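Local coordinates for protein benzoate 1,2-dioxygenase beta subunit (PDB 3E99) that forms the beta subunit of benzoate 1,2-dioxygenase, a ring-hydroxylating enzyme, and probably plays a mainly structural part beside the catalytic alpha subunit, at residues A[130-135]-A[141-146]; A[97-102]-A[107-112]; A[24-29]-A[78-83]. All coordinates share one frame; numbering follows the deposited sequence. Where two conformers were deposited one is given.

Contact 1: A[130-135]-A[141-146]; sequences SRYAID and PKIVSK
Lys146 runs alongside Tyr132, both side chains heading the same way off the sheet. The lysine CG stands opposite the backbone N (chi1 172°) and the chain is extended from there on. CB only grazes the ring; CG comes 3.5 Å from Tyr132 CE1, and CD packs closer to that same carbon. CE passes Tyr132 OH, and NZ then donates a hydrogen bond of 2.8 Å to Tyr132 OH. That phenol oxygen also bonds to Glu17, while NZ reaches Ile164 O and Tyr33 OH, so this buried ammonium is held by several oxygens. Ile143 meets the CD2/CE2 half of the ring obliquely, its CD1 3.7 Å from Tyr132 CE2. Further along, Ile134 CG2 meets Pro141 CB, with Phe13 of helix 7-22 packing over this apolar patch. Between the backbones, Asp135 and Lys142 exchange a pair of N-H to O bonds, and Ala133 N donates to Ser145 O. Ala133 O takes two donors, Val144 N at 2.8 Å and Ser145 N at 3.2 Å. Two residues facing one, Val144 and Ser145 against Ala133, make a classic beta bulge in the antiparallel hairpin of strands 122-135 and 142-150, within the curved sheet of an NTF2-like fold.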
loop_
_atom_site.group_PDB
_atom_site.type_symbol
_atom_site.label_atom_id
_atom_site.label_comp_id
_atom_site.label_asym_id
_atom_site.label_seq_id
_atom_site.Cartn_x
_atom_site.Cartn_y
_atom_site.Cartn_z
ATOM N N SER A 130 -1.074 -12.171 -5.532
ATOM C CA SER A 130 -1.886 -12.598 -6.638
ATOM C C SER A 130 -1.099 -12.515 -7.927
ATOM O O SER A 130 -0.167 -11.697 -8.018
ATOM C CB SER A 130 -3.168 -11.739 -6.726
ATOM O OG SER A 130 -4.058 -12.110 -5.701
ATOM N N ARG A 131 -1.438 -13.415 -8.866
ATOM C CA ARG A 131 -0.979 -13.391 -10.237
ATOM C C ARG A 131 -2.175 -13.272 -11.170
ATOM O O ARG A 131 -3.132 -14.033 -11.102
ATOM C CB ARG A 131 -0.145 -14.645 -10.576
ATOM C CG ARG A 131 0.414 -14.633 -11.964
ATOM C CD ARG A 131 1.422 -15.765 -12.222
ATOM N NE ARG A 131 2.665 -15.525 -11.486
ATOM C CZ ARG A 131 3.052 -16.181 -10.377
ATOM N NH1 ARG A 131 2.324 -17.158 -9.868
ATOM N NH2 ARG A 131 4.186 -15.844 -9.789
ATOM N N TYR A 132 -2.140 -12.269 -12.029
ATOM C CA TYR A 132 -3.175 -12.069 -13.034
ATOM C C TYR A 132 -2.579 -12.205 -14.447
ATOM O O TYR A 132 -1.502 -11.692 -14.707
ATOM C CB TYR A 132 -3.766 -10.673 -12.922
ATOM C CG TYR A 132 -4.837 -10.402 -11.895
ATOM C CD1 TYR A 132 -4.870 -11.056 -10.670
ATOM C CD2 TYR A 132 -5.720 -9.323 -12.093
ATOM C CE1 TYR A 132 -5.843 -10.735 -9.724
ATOM C CE2 TYR A 132 -6.648 -8.957 -11.136
ATOM C CZ TYR A 132 -6.728 -9.671 -9.970
ATOM O OH TYR A 132 -7.678 -9.307 -9.038
ATOM N N ALA A 133 -3.291 -12.884 -15.346
ATOM C CA ALA A 133 -3.108 -12.724 -16.795
ATOM C C ALA A 133 -4.301 -11.948 -17.315
ATOM O O ALA A 133 -5.454 -12.348 -17.080
ATOM C CB ALA A 133 -3.024 -14.080 -17.493
ATOM N N ILE A 134 -4.032 -10.856 -18.020
ATOM C CA ILE A 134 -5.062 -9.925 -18.440
ATOM C C ILE A 134 -4.943 -9.696 -19.944
ATOM O O ILE A 134 -3.877 -9.321 -20.422
ATOM C CB ILE A 134 -4.915 -8.561 -17.744
ATOM C CG1 ILE A 134 -4.874 -8.694 -16.228
ATOM C CG2 ILE A 134 -6.046 -7.640 -18.162
ATOM C CD1 ILE A 134 -4.189 -7.530 -15.537
ATOM N N ASP A 135 -6.053 -9.885 -20.652
ATOM C CA ASP A 135 -6.149 -9.684 -22.093
ATOM C C ASP A 135 -6.529 -8.246 -22.417
ATOM O O ASP A 135 -7.636 -7.767 -22.068
ATOM C CB ASP A 135 -7.201 -10.645 -22.655
ATOM C CG ASP A 135 -7.384 -10.521 -24.165
ATOM O OD1 ASP A 135 -6.616 -9.806 -24.857
ATOM O OD2 ASP A 135 -8.320 -11.159 -24.647
ATOM N N PRO A 141 -10.076 -4.074 -20.754
ATOM C CA PRO A 141 -9.282 -5.246 -20.380
ATOM C C PRO A 141 -10.133 -6.355 -19.793
ATOM O O PRO A 141 -11.175 -6.067 -19.219
ATOM C CB PRO A 141 -8.311 -4.686 -19.312
ATOM C CG PRO A 141 -8.270 -3.228 -19.606
ATOM C CD PRO A 141 -9.661 -2.890 -19.975
ATOM N N LYS A 142 -9.670 -7.606 -19.924
ATOM C CA LYS A 142 -10.399 -8.758 -19.429
ATOM C C LYS A 142 -9.441 -9.744 -18.788
ATOM O O LYS A 142 -8.471 -10.197 -19.418
ATOM C CB LYS A 142 -11.156 -9.472 -20.562
ATOM C CG LYS A 142 -12.226 -8.677 -21.292
ATOM C CD LYS A 142 -13.559 -8.650 -20.507
ATOM C CE LYS A 142 -14.623 -7.783 -21.139
ATOM N NZ LYS A 142 -15.967 -7.989 -20.451
ATOM N N ILE A 143 -9.682 -10.044 -17.517
ATOM C CA ILE A 143 -8.912 -11.065 -16.822
ATOM C C ILE A 143 -9.116 -12.449 -17.449
ATOM O O ILE A 143 -10.233 -12.924 -17.571
ATOM C CB ILE A 143 -9.258 -11.132 -15.327
ATOM C CG1 ILE A 143 -8.828 -9.788 -14.644
ATOM C CG2 ILE A 143 -8.590 -12.385 -14.723
ATOM C CD1 ILE A 143 -9.513 -9.438 -13.358
ATOM N N VAL A 144 -8.017 -13.095 -17.816
ATOM C CA VAL A 144 -8.038 -14.457 -18.397
ATOM C C VAL A 144 -7.746 -15.490 -17.307
ATOM O O VAL A 144 -8.296 -16.581 -17.314
ATOM C CB VAL A 144 -6.979 -14.599 -19.502
ATOM C CG1 VAL A 144 -6.866 -16.040 -19.915
ATOM C CG2 VAL A 144 -7.337 -13.717 -20.692
ATOM N N SER A 145 -6.924 -15.123 -16.328
ATOM C CA SER A 145 -6.611 -16.009 -15.203
ATOM C C SER A 145 -6.277 -15.210 -13.935
ATOM O O SER A 145 -5.541 -14.244 -13.995
ATOM C CB SER A 145 -5.435 -16.935 -15.573
ATOM O OG SER A 145 -4.762 -17.446 -14.419
ATOM N N LYS A 146 -6.844 -15.626 -12.798
ATOM C CA LYS A 146 -6.540 -15.085 -11.496
ATOM C C LYS A 146 -6.147 -16.194 -10.513
ATOM O O LYS A 146 -6.863 -17.165 -10.307
ATOM C CB LYS A 146 -7.706 -14.255 -10.976
ATOM C CG LYS A 146 -7.577 -13.798 -9.516
ATOM C CD LYS A 146 -8.508 -12.693 -9.268
ATOM C CE LYS A 146 -8.592 -12.349 -7.762
ATOM N NZ LYS A 146 -9.355 -11.049 -7.589
HETATM O O HOH W 1 -2.974 -16.258 -13.135
#

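Contact 2: A[97-102]-A[107-112]; sequences VERESA and HTVRFN
At Val97, CG2 lies 3.7 Å from Phe111 CB, on the side of the sheet covered by helix 7-22. Next, Glu98 and Arg110 exchange a pair of backbone hydrogen bonds. Their side chains run together on the other side, but Glu98 OE2 stays 4.4 Å from Arg110 NE and well out of the guanidinium plane; its carboxylate instead forms a salt bridge with Arg19 of the second subunit. Arg99 lays CG against Val109 CG1 and sends its guanidinium alongside His107, the two planes 56° apart. A water in both planes joins Arg99 NE to His107 ND1 and also donates to Ser101 O. Glu100 swings across Arg110, whose CG sits between its own backbone N and carbonyl carbon (chi1 68°), bringing the methylenes beside the carboxylate: OE2 is 3.3 Å from Arg110 CD. A second water bridges OE2 to Arg110 NH1, while OE1 is engaged by Arg131. Glu100 and Ser101 form a classic beta bulge, both N atoms donating to Thr108 O. Ser101 OG packs 3.4 Å from Thr108 CB, and Ala102 CB rests against the His107 ring. Strands 89-103 and 106-119 thus make the sheet's edge hairpin, whose Glu98 side meets a second subunit.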
loop_
_atom_site.group_PDB
_atom_site.type_symbol
_atom_site.label_atom_id
_atom_site.label_comp_id
_atom_site.label_asym_id
_atom_site.label_seq_id
_atom_site.Cartn_x
_atom_site.Cartn_y
_atom_site.Cartn_z
ATOM N N VAL A 97 3.457 -4.136 -7.494
ATOM C CA VAL A 97 3.060 -4.721 -8.773
ATOM C C VAL A 97 4.288 -4.891 -9.691
ATOM O O VAL A 97 4.994 -3.947 -9.950
ATOM C CB VAL A 97 2.011 -3.897 -9.505
ATOM C CG1 VAL A 97 1.617 -4.649 -10.817
ATOM C CG2 VAL A 97 0.759 -3.637 -8.599
ATOM N N GLU A 98 4.499 -6.116 -10.154
ATOM C CA GLU A 98 5.565 -6.461 -11.068
ATOM C C GLU A 98 5.033 -7.139 -12.293
ATOM O O GLU A 98 4.288 -8.105 -12.189
ATOM C CB GLU A 98 6.518 -7.419 -10.413
ATOM C CG GLU A 98 7.271 -6.787 -9.220
ATOM C CD GLU A 98 8.179 -7.793 -8.615
ATOM O OE1 GLU A 98 9.268 -8.030 -9.183
ATOM O OE2 GLU A 98 7.774 -8.411 -7.640
ATOM N N ARG A 99 5.458 -6.664 -13.453
ATOM C CA ARG A 99 5.130 -7.324 -14.708
ATOM C C ARG A 99 6.017 -8.544 -14.872
ATOM O O ARG A 99 7.212 -8.455 -14.674
ATOM C CB ARG A 99 5.352 -6.359 -15.870
ATOM C CG ARG A 99 4.372 -5.176 -15.846
ATOM C CD ARG A 99 4.625 -4.244 -17.033
ATOM N NE ARG A 99 4.539 -4.958 -18.313
ATOM C CZ ARG A 99 4.928 -4.439 -19.467
ATOM N NH1 ARG A 99 5.425 -3.203 -19.503
ATOM N NH2 ARG A 99 4.844 -5.165 -20.590
ATOM N N GLU A 100 5.428 -9.677 -15.245
ATOM C CA GLU A 100 6.184 -10.911 -15.404
ATOM C C GLU A 100 6.399 -11.301 -16.863
ATOM O O GLU A 100 7.494 -11.734 -17.226
ATOM C CB GLU A 100 5.465 -12.018 -14.676
ATOM C CG GLU A 100 5.561 -11.872 -13.191
ATOM C CD GLU A 100 4.982 -13.060 -12.474
ATOM O OE1 GLU A 100 3.979 -13.613 -12.954
ATOM O OE2 GLU A 100 5.543 -13.431 -11.442
ATOM N N SER A 101 5.360 -11.178 -17.679
ATOM C CA SER A 101 5.471 -11.480 -19.111
ATOM C C SER A 101 4.381 -10.806 -19.907
ATOM O O SER A 101 3.443 -10.278 -19.334
ATOM C CB SER A 101 5.392 -12.970 -19.327
ATOM O OG SER A 101 4.107 -13.425 -18.941
ATOM N N ALA A 102 4.545 -10.830 -21.233
ATOM C CA ALA A 102 3.548 -10.407 -22.199
ATOM C C ALA A 102 3.563 -11.355 -23.376
ATOM O O ALA A 102 4.622 -11.764 -23.859
ATOM C CB ALA A 102 3.804 -8.986 -22.670
ATOM N N HIS A 107 -1.073 -9.835 -20.820
ATOM C CA HIS A 107 -0.054 -9.346 -19.908
ATOM C C HIS A 107 -0.211 -10.039 -18.572
ATOM O O HIS A 107 -1.321 -10.135 -18.059
ATOM C CB HIS A 107 -0.192 -7.838 -19.757
ATOM C CG HIS A 107 0.276 -7.078 -20.957
ATOM N ND1 HIS A 107 1.539 -6.548 -21.046
ATOM C CD2 HIS A 107 -0.343 -6.784 -22.126
ATOM C CE1 HIS A 107 1.685 -5.963 -22.222
ATOM N NE2 HIS A 107 0.559 -6.091 -22.899
ATOM N N THR A 108 0.889 -10.571 -18.041
ATOM C CA THR A 108 0.874 -11.282 -16.782
ATOM C C THR A 108 1.671 -10.488 -15.749
ATOM O O THR A 108 2.818 -10.101 -16.005
ATOM C CB THR A 108 1.444 -12.710 -16.949
ATOM O OG1 THR A 108 0.676 -13.443 -17.923
ATOM C CG2 THR A 108 1.407 -13.495 -15.622
ATOM N N VAL A 109 1.058 -10.253 -14.573
ATOM C CA VAL A 109 1.660 -9.473 -13.498
ATOM C C VAL A 109 1.452 -10.202 -12.169
ATOM O O VAL A 109 0.525 -11.024 -12.040
ATOM C CB VAL A 109 1.013 -8.075 -13.397
ATOM C CG1 VAL A 109 1.276 -7.272 -14.714
ATOM C CG2 VAL A 109 -0.479 -8.216 -13.153
ATOM N N ARG A 110 2.290 -9.902 -11.193
ATOM C CA ARG A 110 2.058 -10.344 -9.815
ATOM C C ARG A 110 2.032 -9.149 -8.910
ATOM O O ARG A 110 2.593 -8.079 -9.236
ATOM C CB ARG A 110 3.133 -11.301 -9.348
ATOM C CG ARG A 110 4.489 -10.696 -9.170
ATOM C CD ARG A 110 5.457 -11.653 -8.624
ATOM N NE ARG A 110 5.253 -11.965 -7.221
ATOM C CZ ARG A 110 5.681 -13.084 -6.647
ATOM N NH1 ARG A 110 6.333 -14.013 -7.344
ATOM N NH2 ARG A 110 5.503 -13.262 -5.353
ATOM N N PHE A 111 1.408 -9.304 -7.749
ATOM C CA PHE A 111 1.299 -8.167 -6.829
ATOM C C PHE A 111 0.945 -8.660 -5.429
ATOM O O PHE A 111 0.457 -9.785 -5.274
ATOM C CB PHE A 111 0.306 -7.049 -7.325
ATOM C CG PHE A 111 -1.117 -7.502 -7.525
ATOM C CD1 PHE A 111 -2.027 -7.561 -6.461
ATOM C CD2 PHE A 111 -1.527 -7.968 -8.743
ATOM C CE1 PHE A 111 -3.286 -8.004 -6.647
ATOM C CE2 PHE A 111 -2.788 -8.439 -8.922
ATOM C CZ PHE A 111 -3.688 -8.453 -7.879
ATOM N N ASN A 112 1.241 -7.849 -4.398
ATOM C CA ASN A 112 0.800 -8.153 -3.031
ATOM C C ASN A 112 -0.450 -7.349 -2.756
ATOM O O ASN A 112 -0.696 -6.320 -3.393
ATOM C CB ASN A 112 1.908 -7.795 -2.024
ATOM C CG ASN A 112 3.128 -8.671 -2.180
ATOM O OD1 ASN A 112 3.050 -9.713 -2.843
ATOM N ND2 ASN A 112 4.259 -8.272 -1.569
HETATM O O HOH W 2 3.365 -7.480 -18.939
HETATM O O HOH W 3 7.774 -13.716 -10.129
#

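Contact 3: A[24-29]-A[78-83]; sequences KAWDAW and TERSSA
The guanidinium of Arg80 has Lys24 CD over one face, 3.0 Å above the plane and shifted toward the rim; at its edge, in plane, sits a water. The indole of Trp26 carries the carbonyl oxygen Lys24 O over one face, again offset toward the rim, and the same water lies in plane at its edge. Water therefore links the two flat groups: Trp26 NE1 donates to it at 2.8 Å and Arg80 NE at 2.9 Å. The planes stand 66° apart, so the groups do not stack. Instead Arg80 crosses the indole at roughly a right angle and touches it with its aliphatic part, CD lying 3.9 Å from Trp26 CZ2. A bend at chi3 (58°) turns the guanidinium off the line of the arginine chain and against the lysine methylenes.

Lys24 is the C-prime residue of a Schellman motif that closes helix 7-22, and its positive phi turns the chain toward the next helix, with Ala25 as N-cap. Helix 26-30 meets the C-terminal part of helix 66-82 through side chains, in the helical layer that packs against the sheet in NTF2-like folds.

The lysine crosses Arg80 at about a right angle, CD being 3.2 Å from Arg80 NH2. Two positive ends come near each other, Lys24 NZ lying 3.9 Å from Arg80 NH1, and each has an oxygen partner in the loop between helix 66-82 and strand 89-103: Asp87 makes a salt bridge with Arg80, and Thr88 O accepts from Lys24 NZ. Asp87, which Lys24 also touches, probably balances the two charges. On the buried side, Trp26 packs against Leu21 of helix 7-22 and against Val73, Ile76 and Lys77 of helix 66-82.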
loop_
_atom_site.group_PDB
_atom_site.type_symbol
_atom_site.label_atom_id
_atom_site.label_comp_id
_atom_site.label_asym_id
_atom_site.label_seq_id
_atom_site.Cartn_x
_atom_site.Cartn_y
_atom_site.Cartn_z
ATOM N N LYS A 24 -19.287 -2.561 -4.401
ATOM C CA LYS A 24 -20.366 -3.517 -4.541
ATOM C C LYS A 24 -21.090 -3.427 -5.868
ATOM O O LYS A 24 -22.297 -3.706 -5.953
ATOM C CB LYS A 24 -21.286 -3.403 -3.325
ATOM C CG LYS A 24 -20.402 -3.380 -2.043
ATOM C CD LYS A 24 -21.074 -3.685 -0.774
ATOM C CE LYS A 24 -20.068 -3.652 0.413
ATOM N NZ LYS A 24 -19.259 -4.918 0.563
ATOM N N ALA A 25 -20.320 -3.083 -6.897
ATOM C CA ALA A 25 -20.776 -2.980 -8.285
ATOM C C ALA A 25 -20.541 -4.337 -8.963
ATOM O O ALA A 25 -19.641 -4.487 -9.786
ATOM C CB ALA A 25 -19.972 -1.900 -9.013
ATOM N N TRP A 26 -21.376 -5.314 -8.634
ATOM C CA TRP A 26 -21.040 -6.729 -8.897
ATOM C C TRP A 26 -21.056 -7.052 -10.378
ATOM O O TRP A 26 -20.198 -7.762 -10.848
ATOM C CB TRP A 26 -22.004 -7.678 -8.153
ATOM C CG TRP A 26 -22.194 -7.400 -6.760
ATOM C CD1 TRP A 26 -23.365 -7.039 -6.147
ATOM C CD2 TRP A 26 -21.205 -7.452 -5.733
ATOM N NE1 TRP A 26 -23.164 -6.857 -4.815
ATOM C CE2 TRP A 26 -21.846 -7.114 -4.526
ATOM C CE3 TRP A 26 -19.842 -7.766 -5.710
ATOM C CZ2 TRP A 26 -21.168 -7.055 -3.317
ATOM C CZ3 TRP A 26 -19.158 -7.696 -4.504
ATOM C CH2 TRP A 26 -19.830 -7.330 -3.319
ATOM N N ASP A 27 -22.039 -6.513 -11.131
ATOM C CA ASP A 27 -22.098 -6.744 -12.577
ATOM C C ASP A 27 -20.938 -6.111 -13.328
ATOM O O ASP A 27 -20.367 -6.722 -14.214
ATOM C CB ASP A 27 -23.432 -6.263 -13.167
ATOM C CG ASP A 27 -24.615 -6.999 -12.601
ATOM O OD1 ASP A 27 -24.418 -8.073 -11.990
ATOM O OD2 ASP A 27 -25.743 -6.507 -12.783
ATOM N N ALA A 28 -20.599 -4.881 -12.995
ATOM C CA ALA A 28 -19.416 -4.215 -13.583
ATOM C C ALA A 28 -18.113 -4.983 -13.274
ATOM O O ALA A 28 -17.221 -5.131 -14.137
ATOM C CB ALA A 28 -19.332 -2.762 -13.080
ATOM N N TRP A 29 -18.011 -5.465 -12.048
ATOM C CA TRP A 29 -16.900 -6.300 -11.615
ATOM C C TRP A 29 -16.769 -7.570 -12.473
ATOM O O TRP A 29 -15.684 -7.905 -12.910
ATOM C CB TRP A 29 -17.018 -6.674 -10.145
ATOM C CG TRP A 29 -15.866 -7.570 -9.691
ATOM C CD1 TRP A 29 -14.558 -7.215 -9.470
ATOM C CD2 TRP A 29 -15.944 -8.981 -9.476
ATOM N NE1 TRP A 29 -13.826 -8.315 -9.096
ATOM C CE2 TRP A 29 -14.652 -9.419 -9.109
ATOM C CE3 TRP A 29 -16.991 -9.910 -9.530
ATOM C CZ2 TRP A 29 -14.375 -10.744 -8.783
ATOM C CZ3 TRP A 29 -16.719 -11.264 -9.249
ATOM C CH2 TRP A 29 -15.384 -11.666 -8.888
ATOM N N THR A 78 -28.081 -12.253 -3.222
ATOM C CA THR A 78 -29.220 -12.804 -2.479
ATOM C C THR A 78 -29.061 -12.570 -0.980
ATOM O O THR A 78 -29.979 -12.111 -0.325
ATOM C CB THR A 78 -29.440 -14.308 -2.753
ATOM O OG1 THR A 78 -29.620 -14.492 -4.148
ATOM C CG2 THR A 78 -30.682 -14.807 -2.042
ATOM N N GLU A 79 -27.874 -12.842 -0.457
ATOM C CA GLU A 79 -27.574 -12.569 0.952
ATOM C C GLU A 79 -27.794 -11.096 1.303
ATOM O O GLU A 79 -28.381 -10.777 2.322
ATOM C CB GLU A 79 -26.117 -12.984 1.276
ATOM C CG GLU A 79 -25.941 -14.509 1.269
ATOM C CD GLU A 79 -24.508 -14.982 1.456
ATOM O OE1 GLU A 79 -23.539 -14.196 1.228
ATOM O OE2 GLU A 79 -24.372 -16.184 1.807
ATOM N N ARG A 80 -27.330 -10.195 0.451
ATOM C CA ARG A 80 -27.418 -8.773 0.723
ATOM C C ARG A 80 -28.815 -8.200 0.608
ATOM O O ARG A 80 -29.126 -7.180 1.216
ATOM C CB ARG A 80 -26.452 -8.014 -0.192
ATOM C CG ARG A 80 -24.990 -8.283 0.158
ATOM C CD ARG A 80 -24.041 -7.622 -0.812
ATOM N NE ARG A 80 -24.285 -6.188 -0.841
ATOM C CZ ARG A 80 -23.824 -5.329 0.064
ATOM N NH1 ARG A 80 -23.067 -5.760 1.065
ATOM N NH2 ARG A 80 -24.126 -4.035 -0.048
ATOM N N SER A 81 -29.682 -8.860 -0.148
ATOM C CA SER A 81 -30.968 -8.278 -0.459
ATOM C C SER A 81 -31.889 -8.240 0.770
ATOM O O SER A 81 -32.801 -7.439 0.818
ATOM C CB SER A 81 -31.608 -9.033 -1.615
ATOM O OG SER A 81 -32.004 -10.303 -1.187
ATOM N N SER A 82 -31.628 -9.100 1.753
ATOM C CA SER A 82 -32.326 -9.089 3.056
ATOM C C SER A 82 -31.555 -8.333 4.182
ATOM O O SER A 82 -32.150 -7.918 5.190
ATOM C CB SER A 82 -32.530 -10.532 3.502
ATOM O OG SER A 82 -31.360 -11.281 3.250
ATOM N N ALA A 83 -30.252 -8.141 3.990
ATOM C CA ALA A 83 -29.351 -7.741 5.068
ATOM C C ALA A 83 -29.499 -6.269 5.499
ATOM O O ALA A 83 -29.605 -5.372 4.656
ATOM C CB ALA A 83 -27.894 -8.025 4.634
HETATM O O HOH W 4 -25.492 -6.040 -3.423
#

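Overall arrangement
Along the chain contact 3 closes first, then contact 2, then contact 1, all in the NTF2-like beta subunit. Contacts 1 and 2 belong to two hairpins, 122-135/142-150 and 89-103/106-119, whose inner strands 106-119 and 122-135 are neighbours in the mixed sheet; their centres are about 10 Å apart. They touch directly: Arg131 NE forms a 2.7 Å salt bridge with Glu100 OE1. Contact 3 joins helices on the opposite side of the chain's centre, about 22 Å from contact 1 and 29 Å from contact 2, centre to centre. Helix 7-22 ties the regions together, leading into contact 3 and covering both hairpins, while contact 2 also reaches the second subunit of the trimer.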